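Local coordinates for protein proline-tRNA synthetase class II aaRS (Ybak RNA binding domain plus tRNA synthetase) (Cryptosporidium parvum, PDB 5XIO) that probably joins L-proline to tRNA(Pro) using ATP, its catalytic, anticodon-binding and C-terminal parts being held here with halofuginone and an ATP analogue, at residues A[134-139]-A[157-162]; A[180-185]-A[260-265]. All coordinates share one frame; numbering follows the deposited sequence.

Contact 1 (A[134-139]-A[157-162]); sequences NQWTSI and LWQEGH. With HFG (7-bromo-6-chloro-3-{3-[(2R,3S)-3-hydroxypiperidin-2-yl]-2-oxopropyl}quinazolin-4(3H)-one), chain C.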
ATOM      1  N   ASN A 134       0.785   1.271 -13.079  1.00 28.46           N
ATOM      2  CA  ASN A 134      -0.292   1.313 -12.060  1.00 24.29           C
ATOM      3  C   ASN A 134       0.307   1.843 -10.742  1.00 25.28           C
ATOM      4  O   ASN A 134       1.456   1.583 -10.420  1.00 24.06           O
ATOM      5  CB  ASN A 134      -0.926  -0.065 -11.862  1.00 24.39           C
ATOM      6  CG  ASN A 134      -1.931  -0.157 -10.622  1.00 24.85           C
ATOM      7  OD1 ASN A 134      -3.114   0.194 -10.726  1.00 20.78           O
ATOM      8  ND2 ASN A 134      -1.470  -0.731  -9.519  1.00 23.07           N
ATOM      9  N   GLN A 135      -0.456   2.629  -9.998  1.00 24.50           N
ATOM     10  CA  GLN A 135      -0.103   2.877  -8.641  1.00 25.01           C
ATOM     11  C   GLN A 135      -1.297   2.762  -7.661  1.00 24.47           C
ATOM     12  O   GLN A 135      -2.445   3.069  -7.987  1.00 24.08           O
ATOM     13  CB  GLN A 135       0.562   4.236  -8.531  1.00 27.03           C
ATOM     14  CG  GLN A 135      -0.236   5.416  -9.020  1.00 29.26           C
ATOM     15  CD  GLN A 135       0.370   6.807  -8.668  1.00 31.00           C
ATOM     16  OE1 GLN A 135       1.486   6.935  -8.206  1.00 28.46           O
ATOM     17  NE2 GLN A 135      -0.425   7.862  -8.900  1.00 38.30           N
ATOM     18  N   TRP A 136      -0.989   2.274  -6.471  1.00 25.54           N
ATOM     19  CA  TRP A 136      -1.905   2.205  -5.299  1.00 23.14           C
ATOM     20  C   TRP A 136      -1.604   3.456  -4.445  1.00 22.88           C
ATOM     21  O   TRP A 136      -0.467   3.700  -4.040  1.00 18.84           O
ATOM     22  CB  TRP A 136      -1.618   0.897  -4.521  1.00 23.53           C
ATOM     23  CG  TRP A 136      -1.967  -0.393  -5.272  1.00 23.10           C
ATOM     24  CD1 TRP A 136      -1.100  -1.231  -5.980  1.00 22.75           C
ATOM     25  CD2 TRP A 136      -3.266  -0.984  -5.392  1.00 23.08           C
ATOM     26  NE1 TRP A 136      -1.809  -2.249  -6.562  1.00 21.57           N
ATOM     27  CE2 TRP A 136      -3.133  -2.140  -6.192  1.00 23.07           C
ATOM     28  CE3 TRP A 136      -4.537  -0.653  -4.884  1.00 21.94           C
ATOM     29  CZ2 TRP A 136      -4.232  -2.966  -6.495  1.00 22.47           C
ATOM     30  CZ3 TRP A 136      -5.619  -1.443  -5.226  1.00 20.65           C
ATOM     31  CH2 TRP A 136      -5.457  -2.599  -6.017  1.00 21.32           C
ATOM     32  N   THR A 137      -2.600   4.308  -4.239  1.00 25.25           N
ATOM     33  CA  THR A 137      -2.376   5.618  -3.577  1.00 26.85           C
ATOM     34  C   THR A 137      -3.680   6.074  -2.859  1.00 25.99           C
ATOM     35  O   THR A 137      -4.728   5.449  -2.954  1.00 23.87           O
ATOM     36  CB  THR A 137      -1.977   6.741  -4.602  1.00 31.40           C
ATOM     37  OG1 THR A 137      -3.091   7.083  -5.438  1.00 32.60           O
ATOM     38  CG2 THR A 137      -0.909   6.301  -5.639  1.00 34.83           C
ATOM     39  N   SER A 138      -3.591   7.192  -2.163  1.00 24.19           N
ATOM     40  CA  SER A 138      -4.730   7.855  -1.714  1.00 24.18           C
ATOM     41  C   SER A 138      -4.902   9.076  -2.543  1.00 23.35           C
ATOM     42  O   SER A 138      -3.985   9.546  -3.160  1.00 24.84           O
ATOM     43  CB  SER A 138      -4.664   8.172  -0.227  1.00 26.78           C
ATOM     44  OG  SER A 138      -3.908   9.306   0.077  1.00 27.87           O
ATOM     45  N   ILE A 139      -6.135   9.539  -2.524  1.00 24.13           N
ATOM     46  CA  ILE A 139      -6.680  10.606  -3.309  1.00 22.57           C
ATOM     47  C   ILE A 139      -7.541  11.489  -2.344  1.00 26.26           C
ATOM     48  O   ILE A 139      -8.256  10.961  -1.417  1.00 20.91           O
ATOM     49  CB  ILE A 139      -7.567  10.018  -4.355  1.00 21.20           C
ATOM     50  CG1 ILE A 139      -6.762   9.268  -5.380  1.00 22.90           C
ATOM     51  CG2 ILE A 139      -8.356  11.080  -5.049  1.00 23.46           C
ATOM     52  CD1 ILE A 139      -6.005  10.144  -6.382  1.00 23.81           C
ATOM     53  N   LEU A 157      -9.115   5.523  -0.919  1.00 22.48           N
ATOM     54  CA  LEU A 157      -7.975   4.752  -1.514  1.00 22.25           C
ATOM     55  C   LEU A 157      -8.318   4.175  -2.856  1.00 21.85           C
ATOM     56  O   LEU A 157      -9.465   3.769  -3.063  1.00 21.81           O
ATOM     57  CB  LEU A 157      -7.555   3.598  -0.622  1.00 22.78           C
ATOM     58  CG  LEU A 157      -7.203   3.942   0.808  1.00 23.25           C
ATOM     59  CD1 LEU A 157      -6.904   2.714   1.587  1.00 21.60           C
ATOM     60  CD2 LEU A 157      -5.982   4.873   0.833  1.00 24.54           C
ATOM     61  N   TRP A 158      -7.341   4.111  -3.778  1.00 21.69           N
ATOM     62  CA  TRP A 158      -7.606   3.487  -5.095  1.00 20.35           C
ATOM     63  C   TRP A 158      -6.372   2.911  -5.777  1.00 21.17           C
ATOM     64  O   TRP A 158      -5.244   3.033  -5.286  1.00 22.95           O
ATOM     65  CB  TRP A 158      -8.288   4.496  -6.028  1.00 19.59           C
ATOM     66  CG  TRP A 158      -7.397   5.534  -6.764  1.00 20.28           C
ATOM     67  CD1 TRP A 158      -6.066   5.809  -6.586  1.00 20.07           C
ATOM     68  CD2 TRP A 158      -7.842   6.449  -7.774  1.00 19.92           C
ATOM     69  NE1 TRP A 158      -5.656   6.875  -7.402  1.00 18.57           N
ATOM     70  CE2 TRP A 158      -6.722   7.263  -8.153  1.00 19.07           C
ATOM     71  CE3 TRP A 158      -9.081   6.686  -8.359  1.00 19.64           C
ATOM     72  CZ2 TRP A 158      -6.809   8.255  -9.099  1.00 19.08           C
ATOM     73  CZ3 TRP A 158      -9.164   7.668  -9.298  1.00 23.34           C
ATOM     74  CH2 TRP A 158      -8.022   8.445  -9.685  1.00 20.00           C
ATOM     75  N   GLN A 159      -6.579   2.279  -6.910  1.00 19.22           N
ATOM     76  CA  GLN A 159      -5.496   2.156  -7.883  1.00 19.57           C
ATOM     77  C   GLN A 159      -5.884   2.993  -9.100  1.00 18.79           C
ATOM     78  O   GLN A 159      -7.041   3.167  -9.356  1.00 15.97           O
ATOM     79  CB  GLN A 159      -5.176   0.691  -8.251  1.00 17.99           C
ATOM     80  CG  GLN A 159      -6.364  -0.130  -8.722  1.00 17.64           C
ATOM     81  CD  GLN A 159      -6.821   0.129 -10.107  1.00 19.55           C
ATOM     82  OE1 GLN A 159      -8.021  -0.033 -10.390  1.00 20.95           O
ATOM     83  NE2 GLN A 159      -5.872   0.449 -11.045  1.00 20.01           N
ATOM     84  N   GLU A 160      -4.895   3.550  -9.797  1.00 19.06           N
ATOM     85  CA  GLU A 160      -5.123   4.147 -11.119  1.00 18.08           C
ATOM     86  C   GLU A 160      -4.131   3.529 -12.087  1.00 18.89           C
ATOM     87  O   GLU A 160      -2.926   3.561 -11.821  1.00 16.83           O
ATOM     88  CB  GLU A 160      -4.944   5.652 -11.103  1.00 18.57           C
ATOM     89  CG  GLU A 160      -3.772   6.221 -10.316  1.00 19.30           C
ATOM     90  CD  GLU A 160      -3.744   7.730 -10.412  1.00 22.38           C
ATOM     91  OE1 GLU A 160      -4.097   8.314 -11.502  1.00 23.43           O
ATOM     92  OE2 GLU A 160      -3.361   8.385  -9.401  1.00 26.67           O
ATOM     93  N   GLY A 161      -4.642   2.943 -13.177  1.00 19.43           N
ATOM     94  CA  GLY A 161      -3.802   2.385 -14.225  1.00 22.43           C
ATOM     95  C   GLY A 161      -3.776   3.364 -15.435  1.00 25.64           C
ATOM     96  O   GLY A 161      -4.805   3.984 -15.742  1.00 27.28           O
ATOM     97  N   HIS A 162      -2.632   3.457 -16.105  1.00 22.95           N
ATOM     98  CA  HIS A 162      -2.382   4.441 -17.187  1.00 24.87           C
ATOM     99  C   HIS A 162      -1.515   3.719 -18.244  1.00 24.95           C
ATOM    100  O   HIS A 162      -0.377   3.385 -17.937  1.00 21.40           O
ATOM    101  CB  HIS A 162      -1.584   5.638 -16.650  1.00 24.25           C
ATOM    102  CG  HIS A 162      -2.332   6.459 -15.651  1.00 28.16           C
ATOM    103  ND1 HIS A 162      -3.164   7.495 -16.015  1.00 30.23           N
ATOM    104  CD2 HIS A 162      -2.394   6.386 -14.297  1.00 30.33           C
ATOM    105  CE1 HIS A 162      -3.714   8.020 -14.933  1.00 29.01           C
ATOM    106  NE2 HIS A 162      -3.244   7.377 -13.878  1.00 30.97           N
TER
HETATM  107  O4' HFG C 801     -10.059  10.879 -12.526  1.00 25.84           O
HETATM  108  C21 HFG C 801     -10.599  11.024 -13.592  1.00 25.85           C
HETATM  109  C3' HFG C 801     -10.223  10.206 -14.820  1.00 24.48           C
HETATM  110  C2' HFG C 801      -9.458   8.933 -14.456  1.00 24.24           C
HETATM  111  N1' HFG C 801      -8.118   9.212 -13.962  1.00 23.68           N
HETATM  112  C6' HFG C 801      -7.358   7.974 -13.802  1.00 25.23           C
HETATM  113  C5' HFG C 801      -8.063   6.991 -12.883  1.00 25.34           C
HETATM  114  C4' HFG C 801      -9.489   6.747 -13.349  1.00 23.86           C
HETATM  115  C39 HFG C 801     -10.214   8.065 -13.477  1.00 22.10           C
HETATM  116  O7' HFG C 801     -11.529   7.825 -13.944  1.00 19.25           O
HETATM  117  C1' HFG C 801     -11.699  12.061 -13.815  1.00 26.65           C
HETATM  118  N3  HFG C 801     -11.675  13.067 -12.747  1.00 29.20           N
HETATM  119  C4  HFG C 801     -10.813  14.139 -12.875  1.00 28.43           C
HETATM  120  O11 HFG C 801     -10.066  14.245 -13.808  1.00 33.35           O
HETATM  121  C10 HFG C 801     -10.843  15.079 -11.753  1.00 29.31           C
HETATM  122  C5  HFG C 801     -10.015  16.192 -11.738  1.00 33.30           C
HETATM  123  C2  HFG C 801     -12.496  12.963 -11.696  1.00 30.61           C
HETATM  124  N1  HFG C 801     -12.561  13.762 -10.703  1.00 30.42           N
HETATM  125  C9  HFG C 801     -11.718  14.862 -10.705  1.00 32.05           C
HETATM  126  C8  HFG C 801     -11.762  15.748  -9.641  1.00 35.18           C
HETATM  127  C7  HFG C 801     -10.944  16.867  -9.608  1.00 44.10           C
HETATM  128 BR1  HFG C 801     -11.042  18.013  -8.102  1.00 90.34          BR
HETATM  129  C6  HFG C 801     -10.058  17.084 -10.670  1.00 43.29           C
HETATM  130 CL1  HFG C 801      -9.030  18.443 -10.691  1.00 51.75          CL

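Contact 2 (A[180-185]-A[260-265]); sequences NEYASI and WGLTTR. With ANP (phosphoaminophosphonic acid-adenylate ester), chain E; HFG (7-bromo-6-chloro-3-{3-[(2R,3S)-3-hydroxypiperidin-2-yl]-2-oxopropyl}quinazolin-4(3H)-one), chain C.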
ATOM      1  N   ASN A 180     -13.346  -6.301 -17.808  1.00 32.52           N
ATOM      2  CA  ASN A 180     -13.660  -7.655 -17.363  1.00 31.64           C
ATOM      3  C   ASN A 180     -13.049  -8.003 -16.004  1.00 28.28           C
ATOM      4  O   ASN A 180     -13.726  -8.619 -15.182  1.00 28.10           O
ATOM      5  CB  ASN A 180     -13.319  -8.738 -18.393  1.00 33.18           C
ATOM      6  CG  ASN A 180     -14.232  -8.695 -19.578  1.00 38.11           C
ATOM      7  OD1 ASN A 180     -15.416  -8.406 -19.447  1.00 40.45           O
ATOM      8  ND2 ASN A 180     -13.680  -8.935 -20.770  1.00 41.21           N
ATOM      9  N   GLU A 181     -11.831  -7.566 -15.731  1.00 26.48           N
ATOM     10  CA  GLU A 181     -11.230  -7.847 -14.426  1.00 27.83           C
ATOM     11  C   GLU A 181     -12.005  -7.186 -13.293  1.00 26.63           C
ATOM     12  O   GLU A 181     -12.127  -7.741 -12.215  1.00 25.37           O
ATOM     13  CB  GLU A 181      -9.797  -7.424 -14.363  1.00 29.01           C
ATOM     14  CG  GLU A 181      -8.861  -8.075 -15.377  1.00 40.30           C
ATOM     15  CD  GLU A 181      -8.572  -9.590 -15.151  1.00 56.37           C
ATOM     16  OE1 GLU A 181      -9.304 -10.265 -14.361  1.00 59.25           O
ATOM     17  OE2 GLU A 181      -7.607 -10.115 -15.808  1.00 65.57           O
ATOM     18  N   TYR A 182     -12.524  -5.999 -13.560  1.00 25.51           N
ATOM     19  CA  TYR A 182     -13.217  -5.232 -12.566  1.00 24.27           C
ATOM     20  C   TYR A 182     -14.518  -5.972 -12.263  1.00 25.19           C
ATOM     21  O   TYR A 182     -14.953  -6.102 -11.091  1.00 23.45           O
ATOM     22  CB  TYR A 182     -13.443  -3.782 -13.104  1.00 24.24           C
ATOM     23  CG  TYR A 182     -12.299  -2.756 -12.952  1.00 22.16           C
ATOM     24  CD1 TYR A 182     -11.327  -2.863 -11.938  1.00 21.97           C
ATOM     25  CD2 TYR A 182     -12.259  -1.612 -13.754  1.00 23.15           C
ATOM     26  CE1 TYR A 182     -10.304  -1.901 -11.812  1.00 23.56           C
ATOM     27  CE2 TYR A 182     -11.236  -0.626 -13.628  1.00 22.92           C
ATOM     28  CZ  TYR A 182     -10.258  -0.771 -12.669  1.00 23.29           C
ATOM     29  OH  TYR A 182      -9.277   0.214 -12.473  1.00 24.45           O
ATOM     30  N   ALA A 183     -15.135  -6.510 -13.323  1.00 26.96           N
ATOM     31  CA  ALA A 183     -16.466  -7.180 -13.165  1.00 27.74           C
ATOM     32  C   ALA A 183     -16.321  -8.447 -12.314  1.00 27.92           C
ATOM     33  O   ALA A 183     -17.156  -8.790 -11.449  1.00 28.89           O
ATOM     34  CB  ALA A 183     -17.066  -7.518 -14.502  1.00 26.46           C
ATOM     35  N   SER A 184     -15.206  -9.098 -12.540  1.00 25.36           N
ATOM     36  CA  SER A 184     -14.807 -10.270 -11.794  1.00 25.32           C
ATOM     37  C   SER A 184     -14.463  -9.951 -10.343  1.00 27.47           C
ATOM     38  O   SER A 184     -14.762 -10.757  -9.448  1.00 28.20           O
ATOM     39  CB  SER A 184     -13.575 -10.880 -12.461  1.00 24.12           C
ATOM     40  OG  SER A 184     -13.094 -11.978 -11.741  1.00 22.65           O
ATOM     41  N   ILE A 185     -13.826  -8.814 -10.093  1.00 25.55           N
ATOM     42  CA  ILE A 185     -13.620  -8.431  -8.724  1.00 27.87           C
ATOM     43  C   ILE A 185     -14.926  -8.305  -8.003  1.00 27.03           C
ATOM     44  O   ILE A 185     -15.074  -8.855  -6.946  1.00 24.12           O
ATOM     45  CB  ILE A 185     -12.712  -7.185  -8.552  1.00 31.80           C
ATOM     46  CG1 ILE A 185     -11.297  -7.744  -8.465  1.00 36.69           C
ATOM     47  CG2 ILE A 185     -12.957  -6.461  -7.204  1.00 31.68           C
ATOM     48  CD1 ILE A 185     -10.252  -6.728  -8.559  1.00 42.97           C
ATOM     49  N   TRP A 260      -7.801   3.862 -16.114  1.00 23.36           N
ATOM     50  CA  TRP A 260      -8.813   3.085 -15.383  1.00 20.00           C
ATOM     51  C   TRP A 260      -8.532   3.199 -13.849  1.00 20.45           C
ATOM     52  O   TRP A 260      -7.352   3.283 -13.411  1.00 18.14           O
ATOM     53  CB  TRP A 260      -8.745   1.607 -15.810  1.00 19.22           C
ATOM     54  CG  TRP A 260      -7.460   1.151 -16.477  1.00 21.06           C
ATOM     55  CD1 TRP A 260      -7.079   1.403 -17.754  1.00 21.74           C
ATOM     56  CD2 TRP A 260      -6.398   0.389 -15.892  1.00 21.62           C
ATOM     57  NE1 TRP A 260      -5.859   0.839 -18.003  1.00 24.26           N
ATOM     58  CE2 TRP A 260      -5.414   0.224 -16.878  1.00 22.58           C
ATOM     59  CE3 TRP A 260      -6.193  -0.188 -14.632  1.00 21.71           C
ATOM     60  CZ2 TRP A 260      -4.255  -0.514 -16.668  1.00 23.67           C
ATOM     61  CZ3 TRP A 260      -4.995  -0.904 -14.411  1.00 22.39           C
ATOM     62  CH2 TRP A 260      -4.064  -1.053 -15.405  1.00 23.07           C
ATOM     63  N   GLY A 261      -9.608   3.159 -13.057  1.00 20.43           N
ATOM     64  CA  GLY A 261      -9.535   3.216 -11.547  1.00 20.25           C
ATOM     65  C   GLY A 261     -10.645   2.479 -10.811  1.00 18.25           C
ATOM     66  O   GLY A 261     -11.775   2.353 -11.304  1.00 17.28           O
ATOM     67  N   LEU A 262     -10.324   1.972  -9.642  1.00 20.21           N
ATOM     68  CA  LEU A 262     -11.341   1.315  -8.723  1.00 25.05           C
ATOM     69  C   LEU A 262     -10.967   1.708  -7.244  1.00 23.44           C
ATOM     70  O   LEU A 262      -9.780   1.840  -6.995  1.00 23.42           O
ATOM     71  CB  LEU A 262     -11.324  -0.218  -8.954  1.00 27.03           C
ATOM     72  CG  LEU A 262     -12.275  -1.053  -8.058  1.00 32.44           C
ATOM     73  CD1 LEU A 262     -12.562  -2.408  -8.672  1.00 33.66           C
ATOM     74  CD2 LEU A 262     -11.694  -1.250  -6.683  1.00 33.62           C
ATOM     75  N   THR A 263     -11.964   1.982  -6.430  1.00 18.76           N
ATOM     76  CA  THR A 263     -11.810   2.520  -5.102  1.00 18.50           C
ATOM     77  C   THR A 263     -12.463   1.750  -3.997  1.00 20.10           C
ATOM     78  O   THR A 263     -13.070   0.771  -4.237  1.00 19.05           O
ATOM     79  CB  THR A 263     -12.335   3.988  -5.022  1.00 24.08           C
ATOM     80  OG1 THR A 263     -13.743   4.021  -4.995  1.00 22.83           O
ATOM     81  CG2 THR A 263     -11.893   4.804  -6.158  1.00 25.73           C
ATOM     82  N   THR A 264     -12.211   2.179  -2.775  1.00 24.16           N
ATOM     83  CA  THR A 264     -12.881   1.574  -1.559  1.00 23.33           C
ATOM     84  C   THR A 264     -14.393   1.668  -1.562  1.00 24.68           C
ATOM     85  O   THR A 264     -15.081   1.147  -0.643  1.00 25.74           O
ATOM     86  CB  THR A 264     -12.364   2.298  -0.258  1.00 24.61           C
ATOM     87  OG1 THR A 264     -11.924   3.653  -0.546  1.00 20.93           O
ATOM     88  CG2 THR A 264     -11.173   1.608   0.277  1.00 24.44           C
ATOM     89  N   ARG A 265     -14.937   2.445  -2.509  1.00 23.85           N
ATOM     90  CA  ARG A 265     -16.368   2.356  -2.806  1.00 25.12           C
ATOM     91  C   ARG A 265     -16.851   0.878  -2.899  1.00 25.92           C
ATOM     92  O   ARG A 265     -17.932   0.529  -2.461  1.00 26.26           O
ATOM     93  CB  ARG A 265     -16.669   3.044  -4.111  1.00 25.94           C
ATOM     94  CG  ARG A 265     -18.148   2.997  -4.472  1.00 27.68           C
ATOM     95  CD  ARG A 265     -18.464   3.781  -5.724  1.00 25.46           C
ATOM     96  NE  ARG A 265     -18.475   5.209  -5.449  1.00 26.49           N
ATOM     97  CZ  ARG A 265     -19.137   6.111  -6.150  1.00 27.27           C
ATOM     98  NH1 ARG A 265     -19.862   5.781  -7.186  1.00 26.48           N
ATOM     99  NH2 ARG A 265     -19.064   7.373  -5.813  1.00 36.82           N
TER
HETATM  100  PG  ANP E 803     -18.363   9.920  -9.763  1.00 72.58           P
HETATM  101  O1G ANP E 803     -19.035   8.701  -9.365  1.00 60.81           O
HETATM  102  O2G ANP E 803     -19.381  11.057 -10.057  1.00 58.71           O
HETATM  103  O3G ANP E 803     -17.478  10.446  -8.618  1.00 72.31           O
HETATM  104  PB  ANP E 803     -16.183  10.462 -11.271  1.00 45.74           P
HETATM  105  O1B ANP E 803     -16.093  11.688 -10.351  1.00 60.14           O
HETATM  106  O2B ANP E 803     -15.867  10.797 -12.629  1.00 51.50           O
HETATM  107  N3B ANP E 803     -17.488   9.571 -11.099  1.00 60.08           N
HETATM  108  PA  ANP E 803     -13.687   8.937 -11.478  1.00 37.50           P
HETATM  109  O1A ANP E 803     -12.671   9.942 -11.376  1.00 40.98           O
HETATM  110  O2A ANP E 803     -14.002   8.412 -12.789  1.00 39.64           O
HETATM  111  O3A ANP E 803     -15.019   9.478 -10.797  1.00 46.34           O
HETATM  112  O5' ANP E 803     -13.285   7.762 -10.513  1.00 40.20           O
HETATM  113  C5' ANP E 803     -13.546   6.399 -10.822  1.00 37.61           C
HETATM  114  C4' ANP E 803     -14.198   5.647  -9.653  1.00 35.75           C
HETATM  115  O4' ANP E 803     -13.880   6.240  -8.390  1.00 35.63           O
HETATM  116  C3' ANP E 803     -15.679   5.905  -9.806  1.00 34.92           C
HETATM  117  O3' ANP E 803     -16.242   4.997 -10.769  1.00 41.85           O
HETATM  118  C2' ANP E 803     -16.233   5.672  -8.413  1.00 33.96           C
HETATM  119  O2' ANP E 803     -16.558   4.288  -8.198  1.00 33.66           O
HETATM  120  C1' ANP E 803     -15.034   6.039  -7.528  1.00 32.93           C
HETATM  121  N9  ANP E 803     -15.245   7.295  -6.781  1.00 30.31           N
HETATM  122  C8  ANP E 803     -15.377   8.550  -7.296  1.00 30.82           C
HETATM  123  N7  ANP E 803     -15.492   9.514  -6.389  1.00 27.87           N
HETATM  124  C5  ANP E 803     -15.378   8.810  -5.200  1.00 29.59           C
HETATM  125  C6  ANP E 803     -15.400   9.214  -3.854  1.00 30.07           C
HETATM  126  N6  ANP E 803     -15.567  10.483  -3.492  1.00 28.58           N
HETATM  127  N1  ANP E 803     -15.267   8.298  -2.888  1.00 29.32           N
HETATM  128  C2  ANP E 803     -15.112   7.032  -3.235  1.00 27.67           C
HETATM  129  N3  ANP E 803     -15.079   6.536  -4.464  1.00 26.82           N
HETATM  130  C4  ANP E 803     -15.206   7.454  -5.431  1.00 27.50           C
HETATM  131  O4' HFG C 801     -10.059  10.879 -12.526  1.00 25.84           O
HETATM  132  C21 HFG C 801     -10.599  11.024 -13.592  1.00 25.85           C
HETATM  133  C3' HFG C 801     -10.223  10.206 -14.820  1.00 24.48           C
HETATM  134  C2' HFG C 801      -9.458   8.933 -14.456  1.00 24.24           C
HETATM  135  N1' HFG C 801      -8.118   9.212 -13.962  1.00 23.68           N
HETATM  136  C6' HFG C 801      -7.358   7.974 -13.802  1.00 25.23           C
HETATM  137  C5' HFG C 801      -8.063   6.991 -12.883  1.00 25.34           C
HETATM  138  C4' HFG C 801      -9.489   6.747 -13.349  1.00 23.86           C
HETATM  139  C39 HFG C 801     -10.214   8.065 -13.477  1.00 22.10           C
HETATM  140  O7' HFG C 801     -11.529   7.825 -13.944  1.00 19.25           O
HETATM  141  C1' HFG C 801     -11.699  12.061 -13.815  1.00 26.65           C
HETATM  142  N3  HFG C 801     -11.675  13.067 -12.747  1.00 29.20           N
HETATM  143  C4  HFG C 801     -10.813  14.139 -12.875  1.00 28.43           C
HETATM  144  O11 HFG C 801     -10.066  14.245 -13.808  1.00 33.35           O
HETATM  145  C10 HFG C 801     -10.843  15.079 -11.753  1.00 29.31           C
HETATM  146  C5  HFG C 801     -10.015  16.192 -11.738  1.00 33.30           C
HETATM  147  C2  HFG C 801     -12.496  12.963 -11.696  1.00 30.61           C
HETATM  148  N1  HFG C 801     -12.561  13.762 -10.703  1.00 30.42           N
HETATM  149  C9  HFG C 801     -11.718  14.862 -10.705  1.00 32.05           C
HETATM  150  C8  HFG C 801     -11.762  15.748  -9.641  1.00 35.18           C
HETATM  151  C7  HFG C 801     -10.944  16.867  -9.608  1.00 44.10           C
HETATM  152 BR1  HFG C 801     -11.042  18.013  -8.102  1.00 90.34          BR
HETATM  153  C6  HFG C 801     -10.058  17.084 -10.670  1.00 43.29           C
HETATM  154 CL1  HFG C 801      -9.030  18.443 -10.691  1.00 51.75          CL

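Contact 1 (A[134-139]-A[157-162])
Gln135 with Glu160 and Thr137 with Trp158 are the hydrogen-bonded pairs of an antiparallel ladder, each closed by two N-H...O bonds; Trp158 N to Thr137 O, at 3.0 Å, is representative. Trp136 and Gln159 form the non-hydrogen-bonded pair between them. These are the two strands of class II motif 2, and the loop joining them carries Arg152 and Thr153 of the nucleotide pocket.

Polar side chains add bonds on both faces. Beside Trp136, Gln159 NE2 donates to Asn134 OD1 over 2.8 Å, with the amides nearly coplanar and a C=O...N angle of 169°; the bend at chi2 of Gln159 (76°) brings its amide there, and OE1 of the same amide pairs with Tyr182 OH. On the other face Gln135 NE2 reaches Glu160 OE2 at 3.0 Å from above the carboxylate plane, while Gln135 OE1 is held by Phe67 N. Glu160 OE1 accepts from His162 NE2 at 2.7 Å, in the plane of the imidazole, and Ser111 also bonds OE2, which leaves the carboxylate gripped at both oxygens.

Two CH-pi contacts lead the apolar packing. Ile139 CG1 sits 3.5 Å from the centroid of the five-membered ring of Trp158, with Ile139 CD1 against the benzo part; the opposite face carries Glu160 CB. Gln159 CB lies 3.6 Å from the centroid of the six-membered ring of Trp136. Trp158 CH2 meets C5' of the halofuginone piperidine at 3.5 Å.

Tyr66 of the second subunit packs on Ser138 and Leu157, helix 40-58 covers the Trp136-Gln159 face through Gln50 and Phe53, and strand 252-263 pairs with the far edge of 157-162.

Contact 2 (A[180-185]-A[260-265])
Tyr182 projects from helix 168-189 and drives its phenol into a hollow on strand 252-263, between the side chains of Trp260 and Leu262 and with Gly261 as the floor. The strand and the helix that follows it make up motif 3 of the class II synthetase core. Helix and strand segments run almost parallel, 11° apart, with axes 10.5 Å from each other, and this ring bridges most of the gap.

The walls of the hollow differ. Leu262 slides past the phenol in the opposite direction: its CB lies 3.5 Å from Tyr182 CE1, and Leu262 CD1 follows the same side of the ring toward Tyr182 CD1. With CG anti to the backbone N (chi1 178°), Leu262 sends that methyl back along the ring toward the helix, where Ile185 CG2 meets Leu262 CD1 at 4.3 Å. Trp260 crosses Tyr182 at about a right angle and offers its indole edge, CE3 standing 3.8 Å from Tyr182 OH in the ring plane. At the floor, OH comes to 3.0 Å from Gly261 N, but the angle is too poor for a hydrogen bond; its probable partner is Gln159 OE1, in an unusually short approach. Phe53 of helix 40-58 meets the phenol with nearly parallel planes.

Beyond the strand lie the ligands. Glycine has no side chain there, and halofuginone C4' rests 3.6 Å from Gly261 N. Arg265 lays one face of its guanidinium over C2' of the nucleotide ribose. Thr263 OG1 donates to N3 of the adenine at 2.9 Å while accepting from Arg265 N at 3.2 Å.

Overall arrangement
The centres of the two contacts are about 12 Å apart, and they share a seam: strand 155-165 of contact 1 is the sheet neighbour of strand 252-263 of contact 2. Gly161 N and Trp260 O, 2.7 Å apart, probably form a hydrogen bond across that seam, and Trp158 CB packs 3.2 Å from Leu262 O. Gln159 links the contacts a second way: its OE1 lies 2.4 Å from Tyr182 OH, short for a hydrogen bond but probably one. Motifs 2 and 3 of one active site thus lie edge to edge. Both touch the piperidine of halofuginone, contact 1 through Trp158, Glu160 and His162 and contact 2 through the Trp260-Gly261 backbone, while Thr263 and Arg265 extend contact 2 to the nucleotide.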